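NAD nucleotidase (Haemophilus influenzae, PDB 3ZTV) degrades NAD to adenosine and nicotinamide riboside as a periplasmic zinc enzyme of the 5'-nucleotidase family, with highest activity on 5'-AMP. Local coordinates at residues P27-I32 against Q38-I43; N162-V165 against S169-K172; V276-S279 against I283-I286. All blocks are in the same frame, centred on the assembly; numbering follows the deposited sequence.

Followed from the N terminus, the three contacts come in series, none enclosing or crossing another. Contact 1 closes first, pairing strands 28-34 and 37-43 as a two-stranded antiparallel hairpin soon after the zinc ligands Asp20 and His22. Contact 2 closes a short loop at helix 162-167, where the chain leaves the helix for strand 174-176 close to the zinc ligand Asn102. Contact 3 closes the turn between strands 270-278 and 284-295, neighbours in the mixed sheet that also holds strand 11-18. The centres lie about 34 to 36 Å apart, with contacts 1 and 2 on opposite sides of the chain's centre; each joins segments separated by only three to five residues.

Contact 1: P27-I32 against Q38-I43; sequences PHETRI and QTKVDI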
loop_
_atom_site.group_PDB
_atom_site.type_symbol
_atom_site.label_atom_id
_atom_site.label_comp_id
_atom_site.label_asym_id
_atom_site.label_seq_id
_atom_site.Cartn_x
_atom_site.Cartn_y
_atom_site.Cartn_z
ATOM N N PRO A 27 39.005 10.755 5.777
ATOM C CA PRO A 27 39.208 9.305 5.704
ATOM C C PRO A 27 38.955 8.649 7.061
ATOM O O PRO A 27 38.909 9.349 8.086
ATOM C CB PRO A 27 40.694 9.174 5.323
ATOM C CG PRO A 27 41.026 10.473 4.665
ATOM C CD PRO A 27 40.236 11.496 5.439
ATOM N N HIS A 28 38.781 7.333 7.077
ATOM C CA HIS A 28 38.715 6.593 8.331
ATOM C C HIS A 28 39.501 5.285 8.209
ATOM O O HIS A 28 39.827 4.839 7.108
ATOM C CB HIS A 28 37.263 6.361 8.778
ATOM C CG HIS A 28 36.492 5.442 7.884
ATOM N ND1 HIS A 28 35.946 5.848 6.684
ATOM C CD2 HIS A 28 36.160 4.136 8.023
ATOM C CE1 HIS A 28 35.323 4.830 6.118
ATOM N NE2 HIS A 28 35.436 3.780 6.909
ATOM N N GLU A 29 39.804 4.671 9.343
ATOM C CA GLU A 29 40.624 3.472 9.343
ATOM C C GLU A 29 39.801 2.209 9.090
ATOM O O GLU A 29 38.645 2.107 9.519
ATOM C CB GLU A 29 41.355 3.370 10.678
ATOM C CG GLU A 29 42.401 2.283 10.760
ATOM C CD GLU A 29 43.155 2.339 12.074
ATOM O OE1 GLU A 29 44.111 3.134 12.180
ATOM O OE2 GLU A 29 42.767 1.606 13.005
ATOM N N THR A 30 40.393 1.256 8.375
ATOM C CA THR A 30 39.813 -0.070 8.239
ATOM C C THR A 30 40.947 -1.101 8.210
ATOM O O THR A 30 42.121 -0.732 8.162
ATOM C CB THR A 30 38.931 -0.182 6.970
ATOM O OG1 THR A 30 38.063 -1.317 7.082
ATOM C CG2 THR A 30 39.792 -0.332 5.726
ATOM N N ARG A 31 40.600 -2.381 8.243
ATOM C CA ARG A 31 41.613 -3.427 8.191
ATOM C C ARG A 31 41.413 -4.336 6.989
ATOM O O ARG A 31 40.285 -4.738 6.683
ATOM C CB ARG A 31 41.603 -4.239 9.486
ATOM C CG ARG A 31 41.876 -3.407 10.724
ATOM C CD ARG A 31 42.045 -4.287 11.943
ATOM N NE ARG A 31 42.033 -3.509 13.175
ATOM C CZ ARG A 31 42.264 -4.025 14.377
ATOM N NH1 ARG A 31 42.532 -5.317 14.501
ATOM N NH2 ARG A 31 42.232 -3.248 15.451
ATOM N N ILE A 32 42.513 -4.633 6.302
ATOM C CA ILE A 32 42.496 -5.514 5.144
ATOM C C ILE A 32 43.541 -6.609 5.314
ATOM O O ILE A 32 44.441 -6.505 6.152
ATOM C CB ILE A 32 42.810 -4.744 3.839
ATOM C CG1 ILE A 32 44.179 -4.063 3.925
ATOM C CG2 ILE A 32 41.701 -3.727 3.534
ATOM C CD1 ILE A 32 44.584 -3.341 2.656
ATOM N N GLN A 38 47.128 -9.034 8.320
ATOM C CA GLN A 38 46.155 -8.004 8.667
ATOM C C GLN A 38 46.851 -6.656 8.774
ATOM O O GLN A 38 47.867 -6.513 9.463
ATOM C CB GLN A 38 45.415 -8.329 9.963
ATOM C CG GLN A 38 44.506 -7.201 10.429
ATOM C CD GLN A 38 43.241 -7.696 11.097
ATOM O OE1 GLN A 38 43.063 -7.545 12.309
ATOM N NE2 GLN A 38 42.345 -8.280 10.307
ATOM N N THR A 39 46.292 -5.670 8.084
ATOM C CA THR A 39 46.935 -4.387 7.880
ATOM C C THR A 39 45.925 -3.271 8.099
ATOM O O THR A 39 44.828 -3.292 7.522
ATOM C CB THR A 39 47.507 -4.304 6.448
ATOM O OG1 THR A 39 48.355 -5.437 6.208
ATOM C CG2 THR A 39 48.296 -3.027 6.238
ATOM N N LYS A 40 46.281 -2.308 8.942
ATOM C CA LYS A 40 45.463 -1.118 9.130
ATOM C C LYS A 40 45.802 -0.127 8.035
ATOM O O LYS A 40 46.977 0.151 7.780
ATOM C CB LYS A 40 45.734 -0.471 10.490
ATOM C CG LYS A 40 45.147 -1.193 11.694
ATOM C CD LYS A 40 45.471 -0.443 12.987
ATOM C CE LYS A 40 44.793 -1.079 14.191
ATOM N NZ LYS A 40 45.116 -0.338 15.444
ATOM N N VAL A 41 44.762 0.398 7.389
ATOM C CA VAL A 41 44.900 1.376 6.316
ATOM C C VAL A 41 43.826 2.447 6.480
ATOM O O VAL A 41 42.861 2.248 7.224
ATOM C CB VAL A 41 44.746 0.715 4.923
ATOM C CG1 VAL A 41 45.779 -0.389 4.745
ATOM C CG2 VAL A 41 43.325 0.177 4.719
ATOM N N ASP A 42 44.009 3.583 5.811
ATOM C CA ASP A 42 42.981 4.614 5.755
ATOM C C ASP A 42 42.241 4.544 4.426
ATOM O O ASP A 42 42.867 4.359 3.372
ATOM C CB ASP A 42 43.594 6.003 5.928
ATOM C CG ASP A 42 44.141 6.224 7.326
ATOM O OD1 ASP A 42 43.506 5.747 8.289
ATOM O OD2 ASP A 42 45.213 6.846 7.454
ATOM N N ILE A 43 40.916 4.686 4.483
ATOM C CA ILE A 43 40.073 4.706 3.288
ATOM C C ILE A 43 39.125 5.893 3.301
ATOM O O ILE A 43 38.812 6.457 4.349
ATOM C CB ILE A 43 39.223 3.421 3.140
ATOM C CG1 ILE A 43 38.454 3.107 4.429
ATOM C CG2 ILE A 43 40.093 2.241 2.736
ATOM C CD1 ILE A 43 37.359 2.053 4.256
HETATM O O HOH W 1 43.464 1.861 15.503
#
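Ile43 and Thr30 meet on the largely apolar face of an antiparallel beta hairpin, bearing His28, Thr30, Ile32, Thr39, Val41 and Ile43; CD1 of Ile43 lies 3.7 Å from CG2 of Thr30. This is the more buried side, packed against Leu241, Met295 and Leu300. Ile43 CG1, set between the backbone N and carbonyl carbon (chi1 51°), sits over one face of the His28 ring, 4.1 Å from its centroid, in a CH-pi contact. Farther along, Ile32 CD1 meets Val41 CG1 at 3.8 Å, the two side chains at about a right angle. Backbone hydrogen bonds join His28 to Ile43, Thr30 to Val41 and Ile32 to Thr39.

The other face is polar, with Glu29 and Arg31 exposed. Arg31 NH1 donates a hydrogen bond to exposed Gln38 OE1 (3.2 Å, N-H...O 162°), the oxygen at the guanidinium edge and the two planes 76° apart. Arg31 and Lys40 run alongside each other, bringing the like charges NH2 and NZ to 4.1 Å. Glu29 probably offsets the lysine, through a long salt bridge (OE2 to NZ 3.9 Å) and a bridging water. Lys299 forms salt bridges with both Glu29 and Asp42, probably neutralising neighbouring carboxylates whose OE1 and OD1 lie 4.7 Å apart.

Contact 2: N162-V165 against S169-K172; sequences NKTV and SPGK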
loop_
_atom_site.group_PDB
_atom_site.type_symbol
_atom_site.label_atom_id
_atom_site.label_comp_id
_atom_site.label_asym_id
_atom_site.label_seq_id
_atom_site.Cartn_x
_atom_site.Cartn_y
_atom_site.Cartn_z
ATOM N N ASN A 162 9.070 2.884 6.487
ATOM C CA ASN A 162 8.907 2.596 7.912
ATOM C C ASN A 162 10.095 3.075 8.753
ATOM O O ASN A 162 9.925 3.671 9.814
ATOM C CB ASN A 162 8.673 1.099 8.154
ATOM C CG ASN A 162 7.346 0.609 7.604
ATOM O OD1 ASN A 162 6.421 1.385 7.377
ATOM N ND2 ASN A 162 7.246 -0.699 7.408
ATOM N N LYS A 163 11.305 2.818 8.278
ATOM C CA LYS A 163 12.503 3.211 9.012
ATOM C C LYS A 163 12.562 4.731 9.235
ATOM O O LYS A 163 12.946 5.205 10.314
ATOM C CB LYS A 163 13.758 2.719 8.283
ATOM C CG LYS A 163 15.050 3.072 8.999
ATOM C CD LYS A 163 16.261 2.501 8.278
ATOM C CE LYS A 163 16.327 0.981 8.382
ATOM N NZ LYS A 163 17.646 0.467 7.895
ATOM N N THR A 164 12.176 5.501 8.222
ATOM C CA THR A 164 12.186 6.958 8.321
ATOM C C THR A 164 11.090 7.450 9.265
ATOM O O THR A 164 11.346 8.246 10.177
ATOM C CB THR A 164 12.046 7.627 6.935
ATOM O OG1 THR A 164 13.084 7.144 6.078
ATOM C CG2 THR A 164 12.160 9.150 7.047
ATOM N N VAL A 165 9.873 6.967 9.053
ATOM C CA VAL A 165 8.733 7.380 9.864
ATOM C C VAL A 165 8.935 7.013 11.335
ATOM O O VAL A 165 8.659 7.825 12.229
ATOM C CB VAL A 165 7.424 6.760 9.320
ATOM C CG1 VAL A 165 6.262 6.946 10.305
ATOM C CG2 VAL A 165 7.086 7.367 7.974
ATOM N N SER A 169 12.702 11.629 12.296
ATOM C CA SER A 169 11.744 12.612 12.809
ATOM C C SER A 169 11.096 13.490 11.731
ATOM O O SER A 169 11.080 14.720 11.854
ATOM C CB SER A 169 12.394 13.495 13.885
ATOM O OG SER A 169 12.890 12.706 14.950
ATOM N N PRO A 170 10.538 12.869 10.676
ATOM C CA PRO A 170 9.853 13.728 9.705
ATOM C C PRO A 170 8.620 14.415 10.303
ATOM O O PRO A 170 7.937 13.851 11.161
ATOM C CB PRO A 170 9.419 12.734 8.619
ATOM C CG PRO A 170 9.242 11.464 9.344
ATOM C CD PRO A 170 10.373 11.442 10.344
ATOM N N GLY A 171 8.338 15.623 9.843
ATOM C CA GLY A 171 7.155 16.334 10.298
ATOM C C GLY A 171 5.873 15.705 9.774
ATOM O O GLY A 171 5.885 14.978 8.777
ATOM N N LYS A 172 4.753 15.994 10.430
ATOM C CA LYS A 172 3.473 15.386 10.068
ATOM C C LYS A 172 2.969 15.835 8.697
ATOM O O LYS A 172 2.115 15.179 8.100
ATOM C CB LYS A 172 2.413 15.671 11.142
ATOM C CG LYS A 172 1.798 17.073 11.090
ATOM C CD LYS A 172 2.835 18.162 11.293
ATOM C CE LYS A 172 2.201 19.521 11.582
ATOM N NZ LYS A 172 1.427 20.084 10.433
#
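Pro170 packs against Thr164 and Val165 where helix 162-167 of the calcineurin-like phosphoesterase domain gives way to the loop leading to strand 174-176. The proline ring carries this small contact, which buries 113 Å² in all. The ring points at the helix, and its CG-CD edge meets the main chain of Thr164 and Val165. CG comes to 4.1 Å from Val165 CA, touching the main chain, because the CB of the valine points away from the loop and leaves its CA to meet the ring.

Thr164 is turned differently. Its methyl CG2 approaches the proline ring loosely, 4.4 Å from Pro170 CG, while OG1 is hydrogen-bonded to the carbonyl oxygen of Thr160, just ahead of the helix. The threonine hydroxyl is therefore engaged elsewhere, and the link to Pro170 is one of van der Waals packing, without a hydrogen bond between the two segments. Phe105 and Phe176 each touch both Thr164 and Pro170.

The contact lies beside the metal centre. Thr164 touches Asn102, a zinc ligand, and its side chain is about 7 Å from a zinc ion. Neighbouring Lys163 forms a salt bridge with Asp226, another ligand. Together the two residues are consistent with a second-shell role for this end of the helix. The shortest approach between the two segments sets Pro170 CD 3.3 Å from the carbonyl oxygen of Thr164.

Contact 3: V276-S279 against I283-I286; sequences VKFS and IASI
Val276 meets Ala284 and Ile286 across two antiparallel strands, and its side chain can be followed outward branch by branch. CB lies 4.1 Å from the carbonyl oxygen of Ser285. From there CG1, anti to the backbone N (chi1 -180°), reaches Ala284 CB at 3.7 Å and lies over one face of the Phe278 ring, offset toward its rim. The other methyl, CG2, makes a looser contact with Ile286 CD1 at 4.2 Å. Phe278 completes the group by bringing CE1 to 3.8 Å from Ala284 CB. Leu13 and Ile15 of strand 11-18 and Phe260 of strand 258-263 border this apolar face.

Lys277 and Ser285 form a hydrogen-bonded pair whose side chains lie on the other face, each backbone N giving a bond to the partner's carbonyl oxygen. Nearer the turn, Ser279 is held twice: its N donates to Ile283 O at 2.9 Å, and its OG accepts from Ile283 N at 3.0 Å, besides a weak bond to Glu281. That hydroxyl is placed between the backbone N and carbonyl carbon of its own residue (chi1 72°), which brings it to the returning chain. The arrangement is that of a beta hairpin, joining strands 270-278 and 284-295 within a mixed sheet.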
loop_
_atom_site.group_PDB
_atom_site.type_symbol
_atom_site.label_atom_id
_atom_site.label_comp_id
_atom_site.label_asym_id
_atom_site.label_seq_id
_atom_site.Cartn_x
_atom_site.Cartn_y
_atom_site.Cartn_z
ATOM N N VAL A 276 26.668 1.027 -18.760
ATOM C CA VAL A 276 25.429 0.396 -19.207
ATOM C C VAL A 276 25.120 0.743 -20.651
ATOM O O VAL A 276 25.086 1.918 -21.018
ATOM C CB VAL A 276 24.227 0.843 -18.352
ATOM C CG1 VAL A 276 22.947 0.155 -18.842
ATOM C CG2 VAL A 276 24.474 0.556 -16.874
ATOM N N LYS A 277 24.887 -0.280 -21.470
ATOM C CA LYS A 277 24.394 -0.063 -22.822
ATOM C C LYS A 277 22.912 -0.421 -22.866
ATOM O O LYS A 277 22.495 -1.454 -22.346
ATOM C CB LYS A 277 25.177 -0.886 -23.846
ATOM C CG LYS A 277 24.665 -0.688 -25.274
ATOM C CD LYS A 277 25.529 -1.383 -26.313
ATOM C CE LYS A 277 24.967 -1.146 -27.711
ATOM N NZ LYS A 277 25.866 -1.658 -28.783
ATOM N N PHE A 278 22.118 0.454 -23.469
ATOM C CA PHE A 278 20.693 0.198 -23.649
ATOM C C PHE A 278 20.404 -0.099 -25.115
ATOM O O PHE A 278 20.852 0.631 -26.000
ATOM C CB PHE A 278 19.869 1.410 -23.213
ATOM C CG PHE A 278 19.927 1.708 -21.732
ATOM C CD1 PHE A 278 19.044 1.096 -20.852
ATOM C CD2 PHE A 278 20.832 2.627 -21.229
ATOM C CE1 PHE A 278 19.080 1.380 -19.498
ATOM C CE2 PHE A 278 20.873 2.912 -19.870
ATOM C CZ PHE A 278 19.987 2.284 -19.005
ATOM N N SER A 279 19.652 -1.166 -25.364
ATOM C CA SER A 279 19.165 -1.454 -26.708
ATOM C C SER A 279 18.131 -0.399 -27.101
ATOM O O SER A 279 17.657 0.356 -26.248
ATOM C CB SER A 279 18.528 -2.839 -26.744
ATOM O OG SER A 279 17.282 -2.827 -26.061
ATOM N N ILE A 283 16.503 -2.217 -23.215
ATOM C CA ILE A 283 17.031 -3.321 -22.415
ATOM C C ILE A 283 18.493 -3.038 -22.046
ATOM O O ILE A 283 19.303 -2.725 -22.920
ATOM C CB ILE A 283 16.938 -4.652 -23.176
ATOM C CG1 ILE A 283 15.481 -4.954 -23.553
ATOM C CG2 ILE A 283 17.567 -5.778 -22.356
ATOM C CD1 ILE A 283 14.555 -5.087 -22.367
ATOM N N ALA A 284 18.820 -3.108 -20.752
ATOM C CA ALA A 284 20.164 -2.787 -20.269
ATOM C C ALA A 284 21.104 -3.990 -20.305
ATOM O O ALA A 284 20.711 -5.102 -19.968
ATOM C CB ALA A 284 20.087 -2.225 -18.845
ATOM N N SER A 285 22.355 -3.726 -20.683
ATOM C CA SER A 285 23.447 -4.691 -20.572
ATOM C C SER A 285 24.662 -3.982 -19.990
ATOM O O SER A 285 24.813 -2.766 -20.141
ATOM C CB SER A 285 23.792 -5.288 -21.934
ATOM O OG SER A 285 24.066 -4.269 -22.864
ATOM N N ILE A 286 25.528 -4.750 -19.340
ATOM C CA ILE A 286 26.685 -4.198 -18.636
ATOM C C ILE A 286 27.952 -4.226 -19.495
ATOM O O ILE A 286 28.310 -5.263 -20.054
ATOM C CB ILE A 286 26.937 -4.971 -17.324
ATOM C CG1 ILE A 286 25.683 -4.938 -16.438
ATOM C CG2 ILE A 286 28.166 -4.410 -16.593
ATOM C CD1 ILE A 286 25.096 -3.542 -16.243
#